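CalG4 (Micromonospora echinospora, PDB 3IA7) is a GT-B-fold protein of the glycosyltransferase type, built from two Rossmann-like domains that each carry a parallel beta sheet. Local coordinates at residues A[72-75]-A[76-80]. Numbering follows the deposited sequence.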
ATOM      1  N   GLN A  72     -25.948 -21.044 -24.380  1.00 40.12           N
ATOM      2  CA  GLN A  72     -26.910 -22.069 -24.789  1.00 39.45           C
ATOM      3  C   GLN A  72     -27.210 -22.858 -23.511  1.00 38.81           C
ATOM      4  O   GLN A  72     -26.620 -22.567 -22.455  1.00 38.58           O
ATOM      5  CB  GLN A  72     -26.374 -22.958 -25.928  1.00 39.62           C
ATOM      6  CG  GLN A  72     -25.285 -23.955 -25.537  1.00 39.62           C
ATOM      7  CD  GLN A  72     -24.066 -23.280 -24.948  1.00 39.81           C
ATOM      8  OE1 GLN A  72     -23.264 -22.685 -25.669  1.00 40.08           O
ATOM      9  NE2 GLN A  72     -23.925 -23.361 -23.628  1.00 39.36           N
ATOM     10  N   GLU A  73     -28.100 -23.847 -23.593  1.00 37.80           N
ATOM     11  CA  GLU A  73     -28.687 -24.426 -22.375  1.00 36.97           C
ATOM     12  C   GLU A  73     -27.727 -24.657 -21.199  1.00 36.11           C
ATOM     13  O   GLU A  73     -27.880 -24.023 -20.158  1.00 36.28           O
ATOM     14  CB  GLU A  73     -29.530 -25.672 -22.663  1.00 37.04           C
ATOM     15  CG  GLU A  73     -30.572 -25.889 -21.571  1.00 37.59           C
ATOM     16  CD  GLU A  73     -31.501 -27.045 -21.831  1.00 38.43           C
ATOM     17  OE1 GLU A  73     -31.590 -27.509 -22.991  1.00 39.76           O
ATOM     18  OE2 GLU A  73     -32.161 -27.479 -20.862  1.00 38.65           O
ATOM     19  N   ASP A  74     -26.735 -25.534 -21.381  1.00 34.88           N
ATOM     20  CA  ASP A  74     -25.895 -26.040 -20.278  1.00 33.50           C
ATOM     21  C   ASP A  74     -24.714 -25.143 -19.880  1.00 32.25           C
ATOM     22  O   ASP A  74     -23.710 -25.637 -19.366  1.00 31.31           O
ATOM     23  CB  ASP A  74     -25.355 -27.420 -20.638  1.00 33.67           C
ATOM     24  CG  ASP A  74     -24.179 -27.351 -21.614  1.00 35.04           C
ATOM     25  OD1 ASP A  74     -23.956 -26.276 -22.226  1.00 35.54           O
ATOM     26  OD2 ASP A  74     -23.471 -28.371 -21.758  1.00 35.89           O
ATOM     27  N   ALA A  75     -24.839 -23.842 -20.123  1.00 31.25           N
ATOM     28  CA  ALA A  75     -23.790 -22.877 -19.780  1.00 31.09           C
ATOM     29  C   ALA A  75     -23.420 -22.943 -18.304  1.00 30.62           C
ATOM     30  O   ALA A  75     -22.247 -22.775 -17.944  1.00 30.23           O
ATOM     31  CB  ALA A  75     -24.220 -21.483 -20.156  1.00 31.36           C
ATOM     32  N   GLU A  76     -24.419 -23.210 -17.456  1.00 30.07           N
ATOM     33  CA  GLU A  76     -24.202 -23.377 -16.000  1.00 30.26           C
ATOM     34  C   GLU A  76     -23.227 -24.514 -15.653  1.00 28.85           C
ATOM     35  O   GLU A  76     -22.264 -24.318 -14.882  1.00 27.54           O
ATOM     36  CB  GLU A  76     -25.534 -23.641 -15.300  1.00 30.92           C
ATOM     37  CG  GLU A  76     -26.242 -22.390 -14.830  1.00 33.28           C
ATOM     38  CD  GLU A  76     -27.571 -22.709 -14.159  1.00 36.27           C
ATOM     39  OE1 GLU A  76     -27.923 -23.915 -14.067  1.00 36.11           O
ATOM     40  OE2 GLU A  76     -28.241 -21.756 -13.714  1.00 36.14           O
ATOM     41  N   THR A  77     -23.509 -25.699 -16.207  1.00 27.47           N
ATOM     42  CA  THR A  77     -22.621 -26.867 -16.123  1.00 26.72           C
ATOM     43  C   THR A  77     -21.223 -26.601 -16.672  1.00 25.66           C
ATOM     44  O   THR A  77     -20.239 -27.048 -16.074  1.00 25.62           O
ATOM     45  CB  THR A  77     -23.236 -28.087 -16.820  1.00 26.50           C
ATOM     46  OG1 THR A  77     -24.394 -28.477 -16.086  1.00 28.02           O
ATOM     47  CG2 THR A  77     -22.285 -29.277 -16.860  1.00 26.12           C
ATOM     48  N   GLN A  78     -21.146 -25.885 -17.798  1.00 24.22           N
ATOM     49  CA  GLN A  78     -19.868 -25.504 -18.401  1.00 23.58           C
ATOM     50  C   GLN A  78     -19.050 -24.611 -17.486  1.00 22.52           C
ATOM     51  O   GLN A  78     -17.833 -24.775 -17.386  1.00 21.33           O
ATOM     52  CB  GLN A  78     -20.073 -24.842 -19.766  1.00 24.18           C
ATOM     53  CG  GLN A  78     -20.591 -25.818 -20.837  1.00 24.21           C
ATOM     54  CD  GLN A  78     -19.807 -27.123 -20.846  1.00 29.44           C
ATOM     55  OE1 GLN A  78     -18.563 -27.128 -20.716  1.00 29.07           O
ATOM     56  NE2 GLN A  78     -20.524 -28.241 -20.972  1.00 30.74           N
ATOM     57  N   LEU A  79     -19.729 -23.679 -16.817  1.00 21.97           N
ATOM     58  CA  LEU A  79     -19.086 -22.841 -15.829  1.00 22.12           C
ATOM     59  C   LEU A  79     -18.498 -23.646 -14.686  1.00 21.06           C
ATOM     60  O   LEU A  79     -17.362 -23.382 -14.287  1.00 20.79           O
ATOM     61  CB  LEU A  79     -20.051 -21.805 -15.253  1.00 22.28           C
ATOM     62  CG  LEU A  79     -20.576 -20.744 -16.207  1.00 25.24           C
ATOM     63  CD1 LEU A  79     -21.502 -19.824 -15.385  1.00 27.39           C
ATOM     64  CD2 LEU A  79     -19.408 -19.965 -16.820  1.00 30.14           C
ATOM     65  N   HIS A  80     -19.280 -24.569 -14.115  1.00 19.32           N
ATOM     66  CA  HIS A  80     -18.730 -25.458 -13.092  1.00 18.83           C
ATOM     67  C   HIS A  80     -17.557 -26.297 -13.596  1.00 17.89           C
ATOM     68  O   HIS A  80     -16.620 -26.561 -12.841  1.00 17.19           O
ATOM     69  CB  HIS A  80     -19.778 -26.404 -12.536  1.00 17.44           C
ATOM     70  CG  HIS A  80     -20.947 -25.709 -11.888  1.00 19.49           C
ATOM     71  ND1 HIS A  80     -20.803 -24.561 -11.139  1.00 18.80           N
ATOM     72  CD2 HIS A  80     -22.258 -26.035 -11.832  1.00 18.76           C
ATOM     73  CE1 HIS A  80     -21.983 -24.196 -10.665  1.00 22.76           C
ATOM     74  NE2 HIS A  80     -22.886 -25.066 -11.087  1.00 20.28           N
TER
HETATM   75  O   HOH W   1     -27.543 -22.526 -18.302  1.00 48.30           O
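Glu76, in the first turn of helix 75-98, sets CB 3.7 Å from Ala75 C, and the Glu76 side chain touches Gln152. Thr77 sets CB against Asp74 O at 3.6 Å, while its side chain also touches Val158 and Ala160. With Gln78 the helical pattern is established: Gln78 N bonds to Asp74 O at 3.0 Å. The chain enters this helix of the N-terminal domain through a type I turn, Gln72 to Ala75, that places Asp74 at the N-cap, although the carboxylate makes no capping bond. It turns instead to the side chain one helical turn on. Asp74 CG lies between its backbone N and carbonyl carbon (chi1 78°), and Gln78 bends at chi2 (-47°), bringing Gln78 NE2 to Asp74 OD2 at 3.1 Å. The bond is straight and in the amide plane but meets OD2 from above the carboxylate, the two planes being 48° apart. Leu79 N then bonds to Ala75 O at 2.9 Å; Leu79 CG sits 3.2 Å from that oxygen, and the leucine side chain touches Phe64.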